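Local coordinates for protein cellulose 1,4-beta-cellobiosidase (Clostridium thermocellum, PDB 3ZQX) that probably binds cellulose, serving as the family 3b carbohydrate-binding module that would anchor a cellulosomal cellobiohydrolase to its substrate, at residues L40-T45 against G128-Y133; I67-G72 against Q80-D85; G21-V26 against I97-R102; D2-Y7 against F124-K129. The protein carries 1 engineered substitution. All blocks are in the same frame, centred on the assembly; numbering follows the deposited sequence. Where two conformers were deposited one is given.

Contact 1 (L40-T45 against G128-Y133). With CA (calcium ion), chain B.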
# COMPACT_ATOMS: atom_id res chain seq x y z
N LEU A 40 0.09 -2.86 -6.02
CA LEU A 40 -0.65 -2.10 -5.01
C LEU A 40 -0.12 -0.66 -4.98
O LEU A 40 1.09 -0.45 -5.07
CB LEU A 40 -0.47 -2.76 -3.64
CG LEU A 40 -1.07 -2.06 -2.41
CD1 LEU A 40 -1.42 -3.07 -1.32
CD2 LEU A 40 -0.16 -0.99 -1.86
N ARG A 41 -1.02 0.32 -4.84
CA ARG A 41 -0.59 1.71 -4.69
C ARG A 41 -1.26 2.41 -3.51
O ARG A 41 -2.49 2.34 -3.35
CB ARG A 41 -0.81 2.51 -5.97
CG ARG A 41 0.04 2.01 -7.12
CD ARG A 41 -0.18 2.77 -8.42
NE ARG A 41 0.75 2.26 -9.42
CZ ARG A 41 0.71 2.55 -10.72
NH1 ARG A 41 -0.24 3.34 -11.19
NH2 ARG A 41 1.62 2.03 -11.53
N TYR A 42 -0.43 3.06 -2.71
CA TYR A 42 -0.84 3.91 -1.60
C TYR A 42 -0.45 5.34 -1.95
O TYR A 42 0.73 5.64 -2.13
CB TYR A 42 -0.14 3.46 -0.30
CG TYR A 42 -0.42 4.35 0.90
CD1 TYR A 42 0.33 5.50 1.13
CD2 TYR A 42 -1.44 4.05 1.80
CE1 TYR A 42 0.07 6.31 2.22
CE2 TYR A 42 -1.71 4.86 2.88
CZ TYR A 42 -0.96 5.99 3.10
OH TYR A 42 -1.25 6.78 4.19
N TYR A 43 -1.45 6.20 -2.07
CA TYR A 43 -1.28 7.55 -2.61
C TYR A 43 -0.97 8.56 -1.52
O TYR A 43 -1.69 8.66 -0.53
CB TYR A 43 -2.53 7.96 -3.39
CG TYR A 43 -2.80 7.03 -4.54
CD1 TYR A 43 -2.17 7.21 -5.76
CD2 TYR A 43 -3.63 5.91 -4.39
CE1 TYR A 43 -2.37 6.33 -6.81
CE2 TYR A 43 -3.84 5.03 -5.43
CZ TYR A 43 -3.22 5.24 -6.64
OH TYR A 43 -3.43 4.35 -7.66
N PHE A 44 0.12 9.30 -1.70
CA PHE A 44 0.49 10.34 -0.77
C PHE A 44 1.29 11.39 -1.50
O PHE A 44 1.97 11.09 -2.49
CB PHE A 44 1.29 9.77 0.42
CG PHE A 44 2.71 9.38 0.10
CD1 PHE A 44 3.01 8.17 -0.52
CD2 PHE A 44 3.76 10.22 0.44
CE1 PHE A 44 4.33 7.82 -0.80
CE2 PHE A 44 5.08 9.88 0.16
CZ PHE A 44 5.37 8.67 -0.44
N THR A 45 1.22 12.62 -1.01
CA THR A 45 1.97 13.72 -1.59
C THR A 45 3.30 13.86 -0.86
O THR A 45 3.35 13.89 0.37
CB THR A 45 1.20 15.03 -1.48
OG1 THR A 45 0.73 15.18 -0.14
CG2 THR A 45 0.02 15.05 -2.45
N GLY A 128 -11.06 1.41 -0.14
CA GLY A 128 -11.04 1.73 -1.55
C GLY A 128 -10.03 2.79 -1.97
O GLY A 128 -9.91 3.07 -3.16
N LYS A 129 -9.31 3.38 -1.02
CA LYS A 129 -8.34 4.41 -1.38
C LYS A 129 -6.92 3.89 -1.58
O LYS A 129 -6.01 4.67 -1.83
CB LYS A 129 -8.39 5.59 -0.41
CG LYS A 129 -9.70 6.35 -0.47
CD LYS A 129 -9.73 7.50 0.52
CE LYS A 129 -11.05 8.25 0.46
NZ LYS A 129 -11.11 9.33 1.48
N VAL A 130 -6.75 2.58 -1.46
CA VAL A 130 -5.53 1.90 -1.87
C VAL A 130 -5.94 1.01 -3.02
O VAL A 130 -6.88 0.23 -2.90
CB VAL A 130 -4.92 1.09 -0.70
CG1 VAL A 130 -3.77 0.20 -1.16
CG2 VAL A 130 -4.47 2.04 0.40
N THR A 131 -5.24 1.11 -4.14
CA THR A 131 -5.65 0.44 -5.36
C THR A 131 -4.84 -0.82 -5.63
O THR A 131 -3.70 -0.98 -5.16
CB THR A 131 -5.49 1.35 -6.57
OG1 THR A 131 -4.15 1.84 -6.57
CG2 THR A 131 -6.50 2.50 -6.54
N LEU A 132 -5.48 -1.75 -6.33
CA LEU A 132 -4.78 -2.88 -6.94
C LEU A 132 -4.98 -2.87 -8.45
O LEU A 132 -6.10 -2.64 -8.93
CB LEU A 132 -5.29 -4.22 -6.42
CG LEU A 132 -5.14 -4.48 -4.93
CD1 LEU A 132 -5.81 -5.80 -4.57
CD2 LEU A 132 -3.68 -4.47 -4.52
N TYR A 133 -3.90 -3.18 -9.16
CA TYR A 133 -3.90 -3.37 -10.60
C TYR A 133 -3.42 -4.77 -10.92
O TYR A 133 -2.54 -5.32 -10.23
CB TYR A 133 -2.98 -2.37 -11.30
CG TYR A 133 -3.44 -0.94 -11.16
CD1 TYR A 133 -3.12 -0.19 -10.04
CD2 TYR A 133 -4.20 -0.34 -12.15
CE1 TYR A 133 -3.54 1.12 -9.91
CE2 TYR A 133 -4.63 0.98 -12.02
CZ TYR A 133 -4.30 1.70 -10.89
OH TYR A 133 -4.71 3.01 -10.74
CA CA B . 1.89 14.70 2.12
O HOH W 1 -2.29 5.11 -9.99
O HOH W 2 2.98 12.75 3.26

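Contact 2 (I67-G72 against Q80-D85)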
# COMPACT_ATOMS: atom_id res chain seq x y z
N ILE A 67 8.59 -5.78 -3.40
CA ILE A 67 9.38 -4.98 -4.32
C ILE A 67 8.79 -3.57 -4.32
O ILE A 67 7.86 -3.27 -5.07
CB ILE A 67 9.35 -5.57 -5.75
CG1 ILE A 67 9.78 -7.04 -5.74
CG2 ILE A 67 10.24 -4.76 -6.68
CD1 ILE A 67 9.62 -7.74 -7.08
N PRO A 68 9.27 -2.71 -3.41
CA PRO A 68 8.73 -1.35 -3.32
C PRO A 68 9.31 -0.38 -4.33
O PRO A 68 10.49 -0.48 -4.68
CB PRO A 68 9.14 -0.93 -1.91
CG PRO A 68 10.45 -1.63 -1.69
CD PRO A 68 10.28 -2.98 -2.37
N SER A 69 8.51 0.60 -4.72
CA SER A 69 8.99 1.71 -5.53
C SER A 69 8.08 2.90 -5.26
O SER A 69 7.08 2.79 -4.55
CB SER A 69 8.99 1.34 -7.02
OG SER A 69 7.71 0.97 -7.48
N PHE A 70 8.43 4.04 -5.86
CA PHE A 70 7.61 5.24 -5.78
C PHE A 70 7.35 5.72 -7.19
O PHE A 70 8.23 5.63 -8.05
CB PHE A 70 8.28 6.30 -4.91
CG PHE A 70 8.45 5.85 -3.48
CD1 PHE A 70 7.43 6.05 -2.56
CD2 PHE A 70 9.58 5.15 -3.08
CE1 PHE A 70 7.55 5.60 -1.26
CE2 PHE A 70 9.70 4.69 -1.78
CZ PHE A 70 8.69 4.92 -0.87
N GLY A 71 6.15 6.22 -7.44
CA GLY A 71 5.79 6.66 -8.76
C GLY A 71 4.79 7.79 -8.73
O GLY A 71 4.32 8.21 -7.67
N GLY A 72 4.48 8.29 -9.92
CA GLY A 72 3.62 9.44 -10.08
C GLY A 72 4.29 10.72 -9.60
O GLY A 72 5.48 10.76 -9.27
N GLN A 80 4.34 2.30 -4.47
CA GLN A 80 3.91 1.12 -5.18
C GLN A 80 4.55 -0.11 -4.55
O GLN A 80 5.75 -0.13 -4.26
CB GLN A 80 4.34 1.21 -6.65
CG GLN A 80 4.09 -0.06 -7.45
CD GLN A 80 4.10 0.22 -8.93
OE1 GLN A 80 3.30 1.00 -9.42
NE2 GLN A 80 5.03 -0.40 -9.66
N LEU A 81 3.74 -1.13 -4.33
CA LEU A 81 4.27 -2.44 -3.98
C LEU A 81 4.01 -3.42 -5.08
O LEU A 81 2.87 -3.60 -5.53
CB LEU A 81 3.67 -2.99 -2.69
CG LEU A 81 4.01 -2.22 -1.43
CD1 LEU A 81 3.37 -2.89 -0.23
CD2 LEU A 81 5.53 -2.12 -1.26
N GLU A 82 5.09 -4.04 -5.52
CA GLU A 82 5.05 -5.22 -6.36
C GLU A 82 5.62 -6.37 -5.54
O GLU A 82 6.02 -6.18 -4.39
CB GLU A 82 5.82 -4.98 -7.66
CG GLU A 82 5.06 -4.04 -8.58
CD GLU A 82 5.88 -3.57 -9.75
OE1 GLU A 82 6.84 -2.81 -9.52
OE2 GLU A 82 5.58 -3.96 -10.90
N PHE A 83 5.63 -7.56 -6.12
CA PHE A 83 5.93 -8.77 -5.38
C PHE A 83 6.72 -9.73 -6.23
O PHE A 83 6.60 -9.75 -7.45
CB PHE A 83 4.63 -9.47 -4.95
CG PHE A 83 3.71 -8.58 -4.17
CD1 PHE A 83 2.81 -7.75 -4.82
CD2 PHE A 83 3.75 -8.55 -2.78
CE1 PHE A 83 1.98 -6.90 -4.10
CE2 PHE A 83 2.92 -7.71 -2.06
CZ PHE A 83 2.03 -6.88 -2.72
N LYS A 84 7.51 -10.56 -5.57
CA LYS A 84 8.10 -11.73 -6.20
C LYS A 84 7.02 -12.78 -6.40
O LYS A 84 5.85 -12.54 -6.08
CB LYS A 84 9.25 -12.25 -5.35
CG LYS A 84 10.41 -11.27 -5.26
CD LYS A 84 11.60 -11.85 -4.54
CE LYS A 84 12.71 -10.82 -4.42
NZ LYS A 84 13.81 -11.30 -3.53
N ASP A 85 7.40 -13.96 -6.90
CA ASP A 85 6.37 -14.91 -7.34
C ASP A 85 6.02 -15.72 -6.10
O ASP A 85 6.51 -16.82 -5.87
CB ASP A 85 7.03 -15.82 -8.41
CG ASP A 85 6.08 -16.84 -9.01
OD1 ASP A 85 4.87 -16.79 -8.77
OD2 ASP A 85 6.57 -17.72 -9.76
O HOH W 3 7.37 -1.60 -7.25

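Contact 3 (G21-V26 against I97-R102)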
# COMPACT_ATOMS: atom_id res chain seq x y z
N GLY A 21 1.26 2.01 8.65
CA GLY A 21 0.00 1.31 8.71
C GLY A 21 0.20 -0.12 8.30
O GLY A 21 1.33 -0.63 8.35
N LYS A 22 -0.89 -0.79 7.96
CA LYS A 22 -0.81 -2.15 7.44
C LYS A 22 -1.76 -2.31 6.29
O LYS A 22 -2.82 -1.68 6.24
CB LYS A 22 -1.16 -3.18 8.52
CG LYS A 22 -0.38 -3.05 9.82
CD LYS A 22 -0.68 -4.19 10.78
CE LYS A 22 0.07 -4.03 12.08
NZ LYS A 22 -0.10 -5.22 12.96
N PHE A 23 -1.39 -3.20 5.37
CA PHE A 23 -2.27 -3.66 4.30
C PHE A 23 -2.55 -5.15 4.49
O PHE A 23 -1.83 -5.85 5.19
CB PHE A 23 -1.63 -3.52 2.91
CG PHE A 23 -1.09 -2.15 2.60
CD1 PHE A 23 -1.91 -1.04 2.62
CD2 PHE A 23 0.24 -1.99 2.26
CE1 PHE A 23 -1.40 0.22 2.32
CE2 PHE A 23 0.76 -0.74 1.96
CZ PHE A 23 -0.07 0.36 1.98
N ASN A 24 -3.64 -5.62 3.88
CA ASN A 24 -3.88 -7.04 3.74
C ASN A 24 -4.51 -7.23 2.38
O ASN A 24 -5.53 -6.60 2.10
CB ASN A 24 -4.83 -7.50 4.85
CG ASN A 24 -5.14 -8.98 4.80
OD1 ASN A 24 -4.33 -9.79 4.34
ND2 ASN A 24 -6.34 -9.34 5.27
N ILE A 25 -3.94 -8.09 1.54
CA ILE A 25 -4.53 -8.36 0.23
C ILE A 25 -5.29 -9.67 0.31
O ILE A 25 -4.72 -10.70 0.64
CB ILE A 25 -3.46 -8.42 -0.88
CG1 ILE A 25 -2.76 -7.06 -1.01
CG2 ILE A 25 -4.11 -8.83 -2.21
CD1 ILE A 25 -1.55 -7.09 -1.91
N VAL A 26 -6.59 -9.61 0.01
CA VAL A 26 -7.47 -10.76 0.16
C VAL A 26 -7.98 -11.17 -1.21
O VAL A 26 -8.47 -10.32 -1.96
CB VAL A 26 -8.67 -10.41 1.07
CG1 VAL A 26 -9.56 -11.63 1.24
CG2 VAL A 26 -8.19 -9.90 2.43
N ILE A 97 0.61 -6.80 5.88
CA ILE A 97 1.83 -6.27 5.32
C ILE A 97 2.06 -4.95 6.04
O ILE A 97 1.41 -3.95 5.74
CB ILE A 97 1.69 -6.02 3.80
CG1 ILE A 97 1.25 -7.30 3.08
CG2 ILE A 97 3.00 -5.50 3.23
CD1 ILE A 97 0.90 -7.09 1.61
N GLN A 98 3.01 -4.94 6.96
CA GLN A 98 3.30 -3.71 7.67
C GLN A 98 4.01 -2.78 6.71
O GLN A 98 4.79 -3.22 5.86
CB GLN A 98 4.16 -3.99 8.89
CG GLN A 98 3.43 -4.81 9.93
CD GLN A 98 4.20 -5.01 11.21
OE1 GLN A 98 5.22 -4.36 11.46
NE2 GLN A 98 3.70 -5.91 12.04
N PHE A 99 3.73 -1.48 6.81
CA PHE A 99 4.46 -0.53 6.00
C PHE A 99 4.82 0.72 6.75
O PHE A 99 4.03 1.24 7.55
CB PHE A 99 3.73 -0.19 4.68
CG PHE A 99 2.51 0.69 4.82
CD1 PHE A 99 1.28 0.16 5.18
CD2 PHE A 99 2.59 2.05 4.52
CE1 PHE A 99 0.16 0.97 5.28
CE2 PHE A 99 1.47 2.86 4.60
CZ PHE A 99 0.26 2.32 4.98
N VAL A 100 6.04 1.18 6.48
CA VAL A 100 6.52 2.49 6.88
C VAL A 100 7.08 3.17 5.64
O VAL A 100 7.78 2.53 4.83
CB VAL A 100 7.64 2.36 7.93
CG1 VAL A 100 8.45 3.65 8.03
CG2 VAL A 100 7.05 1.98 9.28
N ILE A 101 6.75 4.45 5.47
CA ILE A 101 7.37 5.27 4.44
C ILE A 101 8.07 6.42 5.14
O ILE A 101 7.45 7.17 5.91
CB ILE A 101 6.34 5.86 3.45
CG1 ILE A 101 5.53 4.75 2.78
CG2 ILE A 101 7.04 6.73 2.41
CD1 ILE A 101 4.24 5.24 2.15
N ARG A 102 9.36 6.56 4.91
CA ARG A 102 10.14 7.61 5.55
C ARG A 102 11.13 8.20 4.56
O ARG A 102 11.28 7.69 3.46
CB ARG A 102 10.86 7.07 6.79
CG ARG A 102 11.89 6.02 6.53
CD ARG A 102 12.35 5.57 7.91
NE ARG A 102 13.29 4.47 7.90
CZ ARG A 102 13.26 3.44 8.74
NH1 ARG A 102 12.30 3.35 9.67
NH2 ARG A 102 14.17 2.50 8.64

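Contact 4 (D2-Y7 against F124-K129)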
# COMPACT_ATOMS: atom_id res chain seq x y z
N ASP A 2 -12.72 -10.49 -6.87
CA ASP A 2 -11.31 -10.51 -7.25
C ASP A 2 -10.52 -10.09 -6.01
O ASP A 2 -11.04 -10.07 -4.89
CB ASP A 2 -11.06 -9.58 -8.44
CG ASP A 2 -9.88 -10.03 -9.29
OD1 ASP A 2 -9.03 -10.78 -8.78
OD2 ASP A 2 -9.80 -9.62 -10.47
N VAL A 3 -9.24 -9.78 -6.16
CA VAL A 3 -8.46 -9.31 -5.03
C VAL A 3 -8.92 -7.94 -4.52
O VAL A 3 -9.38 -7.09 -5.30
CB VAL A 3 -6.95 -9.29 -5.36
CG1 VAL A 3 -6.37 -10.70 -5.31
CG2 VAL A 3 -6.71 -8.65 -6.73
N LYS A 4 -8.81 -7.74 -3.21
CA LYS A 4 -9.12 -6.47 -2.57
C LYS A 4 -8.06 -6.15 -1.53
O LYS A 4 -7.27 -7.01 -1.15
CB LYS A 4 -10.50 -6.51 -1.90
CG LYS A 4 -10.58 -7.47 -0.71
CD LYS A 4 -11.97 -7.46 -0.08
CE LYS A 4 -12.03 -8.38 1.13
NZ LYS A 4 -13.38 -8.42 1.76
N VAL A 5 -8.05 -4.90 -1.06
CA VAL A 5 -7.14 -4.45 -0.01
C VAL A 5 -7.91 -4.05 1.22
O VAL A 5 -8.91 -3.34 1.13
CB VAL A 5 -6.33 -3.21 -0.45
CG1 VAL A 5 -5.47 -2.69 0.70
CG2 VAL A 5 -5.48 -3.53 -1.66
N GLN A 6 -7.40 -4.50 2.36
CA GLN A 6 -7.79 -3.95 3.65
C GLN A 6 -6.63 -3.13 4.19
O GLN A 6 -5.46 -3.40 3.90
CB GLN A 6 -8.12 -5.05 4.65
CG GLN A 6 -9.12 -6.04 4.12
CD GLN A 6 -9.55 -7.00 5.19
OE1 GLN A 6 -8.73 -7.57 5.90
NE2 GLN A 6 -10.86 -7.16 5.33
N TYR A 7 -6.97 -2.10 4.98
CA TYR A 7 -6.01 -1.15 5.51
C TYR A 7 -6.32 -0.86 6.96
O TYR A 7 -7.48 -0.92 7.38
CB TYR A 7 -6.11 0.14 4.71
CG TYR A 7 -5.56 1.43 5.30
CD1 TYR A 7 -4.23 1.78 5.15
CD2 TYR A 7 -6.40 2.35 5.92
CE1 TYR A 7 -3.74 2.98 5.64
CE2 TYR A 7 -5.92 3.55 6.41
CZ TYR A 7 -4.59 3.87 6.26
OH TYR A 7 -4.14 5.08 6.75
N PHE A 124 -8.45 -3.45 10.61
CA PHE A 124 -8.54 -3.72 9.18
C PHE A 124 -9.96 -3.54 8.66
O PHE A 124 -10.91 -4.08 9.23
CB PHE A 124 -8.08 -5.13 8.86
CG PHE A 124 -6.60 -5.28 8.68
CD1 PHE A 124 -5.91 -4.52 7.75
CD2 PHE A 124 -5.90 -6.21 9.42
CE1 PHE A 124 -4.54 -4.68 7.59
CE2 PHE A 124 -4.54 -6.38 9.27
CZ PHE A 124 -3.86 -5.61 8.35
N GLN A 125 -10.08 -2.80 7.57
CA GLN A 125 -11.32 -2.76 6.83
C GLN A 125 -11.03 -2.67 5.34
O GLN A 125 -10.00 -2.14 4.92
CB GLN A 125 -12.24 -1.64 7.30
CG GLN A 125 -11.84 -0.25 6.88
CD GLN A 125 -12.79 0.80 7.43
OE1 GLN A 125 -13.06 0.83 8.63
NE2 GLN A 125 -13.30 1.65 6.56
N ASP A 126 -11.93 -3.24 4.54
CA ASP A 126 -11.84 -3.10 3.10
C ASP A 126 -11.73 -1.62 2.80
O ASP A 126 -12.50 -0.81 3.34
CB ASP A 126 -13.10 -3.66 2.43
CG ASP A 126 -13.24 -5.16 2.58
OD1 ASP A 126 -12.34 -5.82 3.13
OD2 ASP A 126 -14.27 -5.69 2.11
N TYR A 127 -10.77 -1.25 1.97
CA TYR A 127 -10.44 0.15 1.82
C TYR A 127 -10.22 0.52 0.37
O TYR A 127 -9.27 0.06 -0.25
CB TYR A 127 -9.18 0.44 2.63
CG TYR A 127 -8.79 1.89 2.78
CD1 TYR A 127 -9.68 2.82 3.30
CD2 TYR A 127 -7.52 2.33 2.43
CE1 TYR A 127 -9.31 4.14 3.47
CE2 TYR A 127 -7.13 3.65 2.61
CZ TYR A 127 -8.04 4.55 3.12
OH TYR A 127 -7.70 5.86 3.30
N GLY A 128 -11.06 1.41 -0.14
CA GLY A 128 -11.04 1.73 -1.55
C GLY A 128 -10.03 2.79 -1.97
O GLY A 128 -9.91 3.07 -3.16
N LYS A 129 -9.31 3.38 -1.02
CA LYS A 129 -8.34 4.41 -1.38
C LYS A 129 -6.92 3.89 -1.58
O LYS A 129 -6.01 4.67 -1.83
CB LYS A 129 -8.39 5.59 -0.41
CG LYS A 129 -9.70 6.35 -0.47
CD LYS A 129 -9.73 7.50 0.52
CE LYS A 129 -11.05 8.25 0.46
NZ LYS A 129 -11.11 9.33 1.48

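Contact 1 (L40-T45 against G128-Y133)
V130 pushes its CG1 methyl into the hollow between the side chain of L40 and the backbone of R41, 3.7 Å from L40 CG. Its first torsion sets CG1 anti to the backbone N (171°), which brings that methyl to within 3.3 Å of R41 O. Further along the same strand, L132 CD2 presses on L40 CB at 3.7 Å, so L40 fits against a pair of methyls from the facing strand. V130 CG2 meets Y42 CD2 obliquely. This apolar face turns toward strands 3-9 and 15-27 across the sandwich.

On the reverse face the fit is polar. R41 and T131 form an antiparallel hydrogen-bonded pair. T131 OG1 lies near the plane of the Y43 ring at its edge and hydrogen-bonds Y43 OH at 2.8 Å. Y133 CE1 touches R41 CD at 4.0 Å. One water accepts from R41 NH1 and also bonds Y43 OH and Y133 OH, while R41 NE turns to Q80 OE1.

Beyond the strand, T45 binds calcium through both O and OG1, with E47, D110, N113 and D114 among the other ligands. The chemistry thus divides by face: methyls and rings seal the core, whereas hydroxyls, water and guanidinium share a polar network.

Contact 2 (I67-G72 against Q80-D85)
I67 and E82 exchange two backbone N-H...O bonds, and S69 and Q80 exchange two more, so that four bonds draw the strands tightly together. The straightest of them runs from Q80 N to S69 O, at 171°. At the non-hydrogen-bonded pair in between, P68 CA approaches Q80 O at 3.4 Å in a CA-H...O contact; the proline's lack of an N-H breaks no bond of this pairing, because its N faces away from the partner strand. I67 belongs to the close-fitting part as well: its CD1 methyl lies against the departing backbone, 3.6 Å from F83 C, and grazes the aliphatic part of K84, whose NZ bonds G64 O. On the inward face P68 CB meets L81 CD2 at 3.9 Å in the conformer given. F54 packs against both residues, and F23 reaches L81 from the opposing sheet.

The looser, wetter part is confined to S69 OG, E82 OE1 and a water. S69 OG stands 3.5 Å from Q80 CB without a direct polar partner across the strands; the water links it instead to I67 O and E82 OE1. That carboxylate oxygen also receives a weak bond from Q80 NE2, while Q80 OE1 accepts from R41 NE. I67 O is gripped twice, by E82 N and by the water.

Two antiparallel strands that follow each other in the chain make this a β-hairpin at the margin of a sandwich sheet, with strand 66-71 outermost and strand 78-83 joining it to strand 38-43.

Contact 3 (G21-V26 against I97-R102)
G21 and F23 pair with F99 and I97 through four backbone hydrogen bonds in antiparallel register, the two strand segments running at 142° to each other, with K22 and Q98 as the non-hydrogen-bonded pair between. The F23 and F99 rings form an offset stack, centroids 4.0 Å apart and planes only 3° from parallel. F23 CZ lies over one face of F99, toward the rim, and F99 CE1 comes within 3.4 Å of it. G21 N lies over the opposite face, toward the rim, while F99 CE1 comes 3.2 Å from G21 C; glycine has no side chain to stand in the way of this ring atom. F99 reaches this place because its CG sits between the backbone N and the carbonyl carbon (chi1 73°). L40 and Y42 touch F23 from the facing sheet.

K22 and Q98 extend side by side from the other face, K22 CE and Q98 CG 4.1 Å apart. Their nitrogens do not bond each other: both K22 NZ and Q98 NE2 turn to E96 OE1.

Chemically, G21 N and the F23 ring lie on opposite faces of F99 in the core, while outside a lysine and an amide share one carboxylate, probably favouring its charged form.

Contact 4 (D2-Y7 against F124-K129)
Y7 and Y127 stack face to face with an offset, their centroids 4.4 Å apart and planes inclined by 15°. Y127 CE2 lies over one face of Y7 toward the rim, and Y7 CD2 answers over Y127; on the opposite face of Y127, K129 N stands above the ring centre. The two tyrosines point the same way, Y7 OH bonding D118 N and Y127 OH bonding S116 O. F124 turns an edge to Y7 N, which lies in its ring plane, and its CD1 meets Q6 CB at 3.8 Å.

The D126 carboxylate, also flat, draws two side chains of the neighbouring strand. K4 NZ forms a salt bridge with OD2 at 2.9 Å on the syn side, adding a weak bond to OD1. Q6 NE2 donates to OD1 at 3.0 Å, and D126 OD1 lies in the Q6 amide plane although the amide and carboxylate planes are 47° apart. Q6 OE1 accepts from N24 ND2, fixing which way round the amide sits.

Three backbone bonds complete the pairing: Y7 with Q125 in both directions, and Y127 N to V5 O at 2.9 Å. Such a short strand, 125-126, beside strand 3-9 fits the β-sandwich, jelly-roll architecture of family 3 modules.

In the fold
From the N terminus, residues 2-7 open contact 4, 21-26 open contact 3 and 40-45 open contact 1. The local hairpin of contact 2 comes next and closes at once, lying within the loops of all the others. Residues 97-102 then close contact 3, which sits wholly within contact 4; 124-129 close contact 4, and 128-133, sharing G128 and K129 with it, close contact 1. Contacts 1 and 3 therefore cross. Contacts 3 and 4 build one sheet through neighbouring strands 15-27 and 3-9, contacts 1 and 2 the other through 38-43 and 78-83. Core side chains of contact 1 meet those of contacts 3 and 4 between the sheets.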